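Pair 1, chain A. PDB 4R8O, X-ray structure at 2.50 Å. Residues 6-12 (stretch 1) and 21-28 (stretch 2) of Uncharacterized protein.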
# COMPACT_ATOMS: atom_id res chain seq x y z
N ASP A 6 15.72 0.48 -7.48
CA ASP A 6 16.62 1.14 -8.49
C ASP A 6 16.36 0.69 -9.91
O ASP A 6 16.46 1.49 -10.84
CB ASP A 6 18.11 0.90 -8.17
N ASN A 7 16.00 -0.57 -10.07
CA ASN A 7 15.48 -1.07 -11.32
C ASN A 7 14.00 -0.71 -11.43
O ASN A 7 13.29 -1.31 -12.24
CB ASN A 7 15.70 -2.60 -11.36
CG ASN A 7 15.36 -3.21 -12.70
OD1 ASN A 7 15.35 -2.53 -13.73
ND2 ASN A 7 15.06 -4.51 -12.70
N LEU A 8 13.51 0.26 -10.63
CA LEU A 8 12.05 0.52 -10.56
C LEU A 8 11.57 1.87 -11.06
O LEU A 8 12.21 2.90 -10.82
CB LEU A 8 11.53 0.42 -9.14
CG LEU A 8 11.84 -0.86 -8.39
CD1 LEU A 8 11.48 -0.65 -6.93
CD2 LEU A 8 11.08 -2.04 -9.00
N ILE A 9 10.36 1.87 -11.63
CA ILE A 9 9.76 3.04 -12.24
C ILE A 9 8.39 3.35 -11.63
O ILE A 9 7.53 2.48 -11.49
CB ILE A 9 9.63 2.83 -13.74
CG1 ILE A 9 11.03 2.61 -14.38
CG2 ILE A 9 8.97 4.02 -14.37
CD1 ILE A 9 11.38 1.15 -14.61
N TYR A 10 8.17 4.63 -11.34
CA TYR A 10 7.05 5.07 -10.55
C TYR A 10 6.09 5.95 -11.34
O TYR A 10 6.51 6.85 -12.07
CB TYR A 10 7.57 5.84 -9.34
CG TYR A 10 8.49 4.98 -8.48
CD1 TYR A 10 9.86 4.89 -8.77
CD2 TYR A 10 8.01 4.23 -7.40
CE1 TYR A 10 10.72 4.10 -8.00
CE2 TYR A 10 8.86 3.44 -6.61
CZ TYR A 10 10.22 3.37 -6.92
OH TYR A 10 11.11 2.58 -6.16
N ASN A 11 4.79 5.70 -11.17
CA ASN A 11 3.77 6.64 -11.60
C ASN A 11 2.69 6.83 -10.55
O ASN A 11 2.03 5.86 -10.14
CB ASN A 11 3.09 6.19 -12.86
CG ASN A 11 2.04 7.18 -13.31
OD1 ASN A 11 2.35 8.26 -13.85
ND2 ASN A 11 0.78 6.84 -13.07
N ALA A 12 2.45 8.10 -10.21
CA ALA A 12 1.54 8.51 -9.15
C ALA A 12 0.28 9.12 -9.71
O ALA A 12 0.31 9.91 -10.68
CB ALA A 12 2.21 9.53 -8.26
N SER A 21 -2.93 6.92 -5.25
CA SER A 21 -2.40 5.68 -5.71
C SER A 21 -1.04 5.90 -6.35
O SER A 21 -0.75 6.99 -6.87
CB SER A 21 -3.34 5.07 -6.74
OG SER A 21 -2.78 3.93 -7.36
N GLU A 22 -0.25 4.84 -6.37
CA GLU A 22 1.02 4.85 -7.06
C GLU A 22 1.32 3.46 -7.61
O GLU A 22 1.12 2.46 -6.94
CB GLU A 22 2.09 5.27 -6.11
CG GLU A 22 3.39 5.58 -6.79
CD GLU A 22 4.53 5.55 -5.83
OE1 GLU A 22 4.76 4.48 -5.23
OE2 GLU A 22 5.19 6.59 -5.67
N THR A 23 1.84 3.40 -8.82
CA THR A 23 2.11 2.14 -9.47
C THR A 23 3.63 2.04 -9.69
O THR A 23 4.28 3.03 -10.02
CB THR A 23 1.33 2.06 -10.77
OG1 THR A 23 -0.04 2.36 -10.51
CG2 THR A 23 1.41 0.68 -11.35
N ILE A 24 4.16 0.85 -9.49
CA ILE A 24 5.60 0.60 -9.63
C ILE A 24 5.72 -0.47 -10.68
O ILE A 24 4.94 -1.45 -10.69
CB ILE A 24 6.30 0.22 -8.31
CG1 ILE A 24 5.93 1.23 -7.20
CG2 ILE A 24 7.81 0.23 -8.48
CD1 ILE A 24 6.27 0.78 -5.79
N PHE A 25 6.66 -0.26 -11.60
CA PHE A 25 6.87 -1.18 -12.69
C PHE A 25 8.33 -1.58 -12.74
O PHE A 25 9.19 -0.89 -12.19
CB PHE A 25 6.60 -0.53 -14.04
CG PHE A 25 5.31 0.23 -14.15
CD1 PHE A 25 5.26 1.59 -13.84
CD2 PHE A 25 4.18 -0.36 -14.74
CE1 PHE A 25 4.08 2.33 -14.01
CE2 PHE A 25 3.00 0.40 -14.94
CZ PHE A 25 2.94 1.73 -14.54
N LYS A 26 8.59 -2.67 -13.46
CA LYS A 26 9.93 -3.01 -13.94
C LYS A 26 9.92 -2.71 -15.45
O LYS A 26 8.86 -2.73 -16.09
CB LYS A 26 10.22 -4.48 -13.69
CG LYS A 26 10.26 -4.86 -12.21
CD LYS A 26 10.47 -6.36 -12.02
CE LYS A 26 10.78 -6.73 -10.58
NZ LYS A 26 10.97 -8.20 -10.45
N MSE A 27 11.10 -2.44 -16.02
CA MSE A 27 11.20 -2.13 -17.44
C MSE A 27 12.27 -2.88 -18.17
O MSE A 27 13.45 -2.64 -17.96
CB MSE A 27 11.43 -0.66 -17.60
CG MSE A 27 10.99 -0.20 -18.98
SE MSE A 27 11.81 1.55 -19.23
CE MSE A 27 11.11 2.50 -17.72
N GLU A 28 11.84 -3.77 -19.06
CA GLU A 28 12.73 -4.42 -20.03
C GLU A 28 12.82 -3.55 -21.27
O GLU A 28 12.03 -3.70 -22.21
CB GLU A 28 12.21 -5.82 -20.37
CG GLU A 28 13.18 -6.66 -21.20
CD GLU A 28 14.46 -7.02 -20.46
OE1 GLU A 28 14.50 -6.98 -19.21
OE2 GLU A 28 15.46 -7.33 -21.15

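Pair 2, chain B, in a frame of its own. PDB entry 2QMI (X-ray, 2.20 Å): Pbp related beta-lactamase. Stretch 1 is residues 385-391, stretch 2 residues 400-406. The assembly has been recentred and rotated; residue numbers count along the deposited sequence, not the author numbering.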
# COMPACT_ATOMS: atom_id res chain seq x y z
N GLY B 385 7.39 21.00 -21.48
CA GLY B 385 6.91 22.06 -22.33
C GLY B 385 8.10 22.94 -22.64
O GLY B 385 9.01 22.53 -23.36
N ASP B 386 8.11 24.14 -22.06
CA ASP B 386 9.18 25.10 -22.31
C ASP B 386 10.26 25.15 -21.22
O ASP B 386 11.26 25.86 -21.36
CB ASP B 386 8.57 26.49 -22.46
CG ASP B 386 9.42 27.42 -23.29
OD1 ASP B 386 10.59 27.66 -22.89
OD2 ASP B 386 8.94 27.90 -24.34
N VAL B 387 10.07 24.40 -20.14
CA VAL B 387 11.03 24.43 -19.04
C VAL B 387 11.86 23.16 -18.90
O VAL B 387 11.40 22.06 -19.19
CB VAL B 387 10.31 24.72 -17.70
CG1 VAL B 387 11.26 24.55 -16.52
CG2 VAL B 387 9.76 26.15 -17.72
N VAL B 388 13.10 23.35 -18.48
CA VAL B 388 14.01 22.23 -18.28
C VAL B 388 14.23 22.06 -16.79
O VAL B 388 14.60 23.01 -16.10
CB VAL B 388 15.37 22.48 -18.96
CG1 VAL B 388 16.28 21.26 -18.79
CG2 VAL B 388 15.16 22.80 -20.45
N TYR B 389 14.00 20.86 -16.28
CA TYR B 389 14.17 20.59 -14.86
C TYR B 389 15.38 19.72 -14.58
O TYR B 389 15.56 18.68 -15.22
CB TYR B 389 12.93 19.91 -14.28
CG TYR B 389 11.71 20.81 -14.15
CD1 TYR B 389 10.70 20.80 -15.12
CD2 TYR B 389 11.57 21.66 -13.05
CE1 TYR B 389 9.56 21.61 -14.98
CE2 TYR B 389 10.45 22.47 -12.91
CZ TYR B 389 9.45 22.45 -13.88
OH TYR B 389 8.36 23.27 -13.72
N LEU B 390 16.20 20.14 -13.63
CA LEU B 390 17.38 19.38 -13.24
C LEU B 390 17.17 18.89 -11.80
O LEU B 390 17.07 19.70 -10.88
CB LEU B 390 18.63 20.26 -13.31
CG LEU B 390 19.94 19.62 -12.87
CD1 LEU B 390 20.17 18.32 -13.64
CD2 LEU B 390 21.08 20.59 -13.11
N ARG B 391 17.07 17.58 -11.62
CA ARG B 391 16.86 17.03 -10.28
C ARG B 391 17.96 16.07 -9.84
O ARG B 391 18.63 15.44 -10.66
CB ARG B 391 15.51 16.31 -10.22
CG ARG B 391 15.05 16.02 -8.79
CD ARG B 391 14.03 14.89 -8.74
NE ARG B 391 14.60 13.66 -9.29
CZ ARG B 391 14.01 12.47 -9.25
NH1 ARG B 391 12.81 12.34 -8.68
NH2 ARG B 391 14.61 11.41 -9.78
N THR B 400 15.03 19.60 -6.77
CA THR B 400 14.78 20.06 -8.15
C THR B 400 14.98 21.55 -8.45
O THR B 400 14.66 22.41 -7.63
CB THR B 400 13.35 19.68 -8.59
OG1 THR B 400 13.25 18.25 -8.71
CG2 THR B 400 13.00 20.32 -9.94
N ILE B 401 15.49 21.83 -9.66
CA ILE B 401 15.75 23.19 -10.13
C ILE B 401 15.05 23.49 -11.46
O ILE B 401 15.06 22.65 -12.37
CB ILE B 401 17.26 23.42 -10.36
CG1 ILE B 401 18.02 23.30 -9.04
CG2 ILE B 401 17.50 24.79 -10.99
CD1 ILE B 401 19.52 23.48 -9.20
N PRO B 402 14.43 24.68 -11.59
CA PRO B 402 13.74 25.09 -12.81
C PRO B 402 14.69 25.89 -13.70
O PRO B 402 15.24 26.89 -13.26
CB PRO B 402 12.59 25.94 -12.29
CG PRO B 402 13.24 26.66 -11.14
CD PRO B 402 14.03 25.55 -10.45
N LEU B 403 14.88 25.44 -14.94
CA LEU B 403 15.77 26.14 -15.87
C LEU B 403 15.05 26.75 -17.07
O LEU B 403 14.26 26.08 -17.75
CB LEU B 403 16.86 25.19 -16.37
CG LEU B 403 17.81 24.56 -15.35
CD1 LEU B 403 18.80 23.67 -16.10
CD2 LEU B 403 18.55 25.63 -14.57
N PHE B 404 15.33 28.02 -17.34
CA PHE B 404 14.72 28.73 -18.45
C PHE B 404 15.70 28.92 -19.60
O PHE B 404 16.72 29.58 -19.44
CB PHE B 404 14.24 30.11 -17.99
CG PHE B 404 12.99 30.09 -17.15
CD1 PHE B 404 12.65 28.96 -16.42
CD2 PHE B 404 12.18 31.22 -17.08
CE1 PHE B 404 11.51 28.96 -15.61
CE2 PHE B 404 11.05 31.23 -16.27
CZ PHE B 404 10.71 30.09 -15.54
N PRO B 405 15.41 28.34 -20.78
CA PRO B 405 16.31 28.49 -21.91
C PRO B 405 16.39 29.94 -22.35
O PRO B 405 15.37 30.57 -22.62
CB PRO B 405 15.68 27.59 -22.98
CG PRO B 405 15.04 26.52 -22.17
CD PRO B 405 14.38 27.32 -21.07
N GLU B 406 17.61 30.48 -22.42
CA GLU B 406 17.83 31.86 -22.83
C GLU B 406 18.52 31.85 -24.17
O GLU B 406 18.56 32.86 -24.87
CB GLU B 406 18.73 32.58 -21.81
CG GLU B 406 19.11 34.01 -22.19
CD GLU B 406 20.30 34.53 -21.38
OE1 GLU B 406 20.17 34.72 -20.15
OE2 GLU B 406 21.39 34.73 -21.97

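Both pairs are two antiparallel neighbouring strands, and 14 central residues superpose with a backbone RMSD of 0.7 Å. The strand axes approach to 4.7 Å in pair 1 and 4.6 Å in pair 2, with N-to-C directions 148° and 156° apart. The register is the same. Ile A9 faces Phe A25 as Val B388 faces Leu B403, and Asn A11 faces Thr A23 as Leu B390 faces Ile B401; all four are hydrogen-bonded pairs, each closed by two reciprocal backbone bonds. In pair 1, Phe A25 N donates to Ile A9 O at 2.9 Å and Ile A9 N to Phe A25 O at 3.0 Å. In pair 2, Leu B403 N reaches Val B388 O at 2.7 Å, and Val B388 N reaches Leu B403 O at 3.1 Å.

Between these rungs lies a non-hydrogen-bonded pair, and here a proline is tolerated. Ile A24 matches Pro B402, whose nitrogen has no hydrogen to give; the ladder asks for none at this position. The neighbouring carbonyls also receive CA-H...O contacts, from Tyr A10 CA to Thr A23 O at 3.5 Å and from Tyr B389 CA to Ile B401 O at 3.4 Å.

Tyrosine occupies the matched position in both, with an m chi1, and packs on its cross-strand partner: Tyr A10 CD2 lies 3.7 Å from Ile A24 CG1, and Tyr B389 CE2 lies 4.1 Å from Pro B402 CB. The diagonal neighbour differs. Tyr A10 has the carboxylate atom OE1 of Glu A22 at its ring edge, whereas Tyr B389 CD2 meets the methyl CG2 of Thr B400 at 3.7 Å.

The face carrying Ile A9 and Phe A25 offers the clearest exchange. Pair 1 has the larger groups at Ile A9, Phe A25 and Met A27, matched by Val B388, Leu B403 and Pro B405, while at the next pair the polar Asn A11 and Thr A23 give way to the apolar Leu B390 and Ile B401. Ile A9 CG1 comes within 3.3 Å of the selenomethionine Met A27 CE, a tight approach, and Asn A11 CB sits at the edge of the Phe A25 ring. In pair 2, Val B388 CB meets Leu B403 CB at 4.0 Å, Val B388 CG2 meets Pro B405 CG at 4.1 Å, and Leu B390 CB lies 4.4 Å from Leu B403 CD1. At Met A27 the CA-to-CB bond runs sideways and the end of the chain comes nearer; at Pro B405 the CA-to-CB bond itself points toward the other strand.

The same backbone pairing carries two different sets of side chains on each face. The buried areas, 642 and 552 Å², remain comparable.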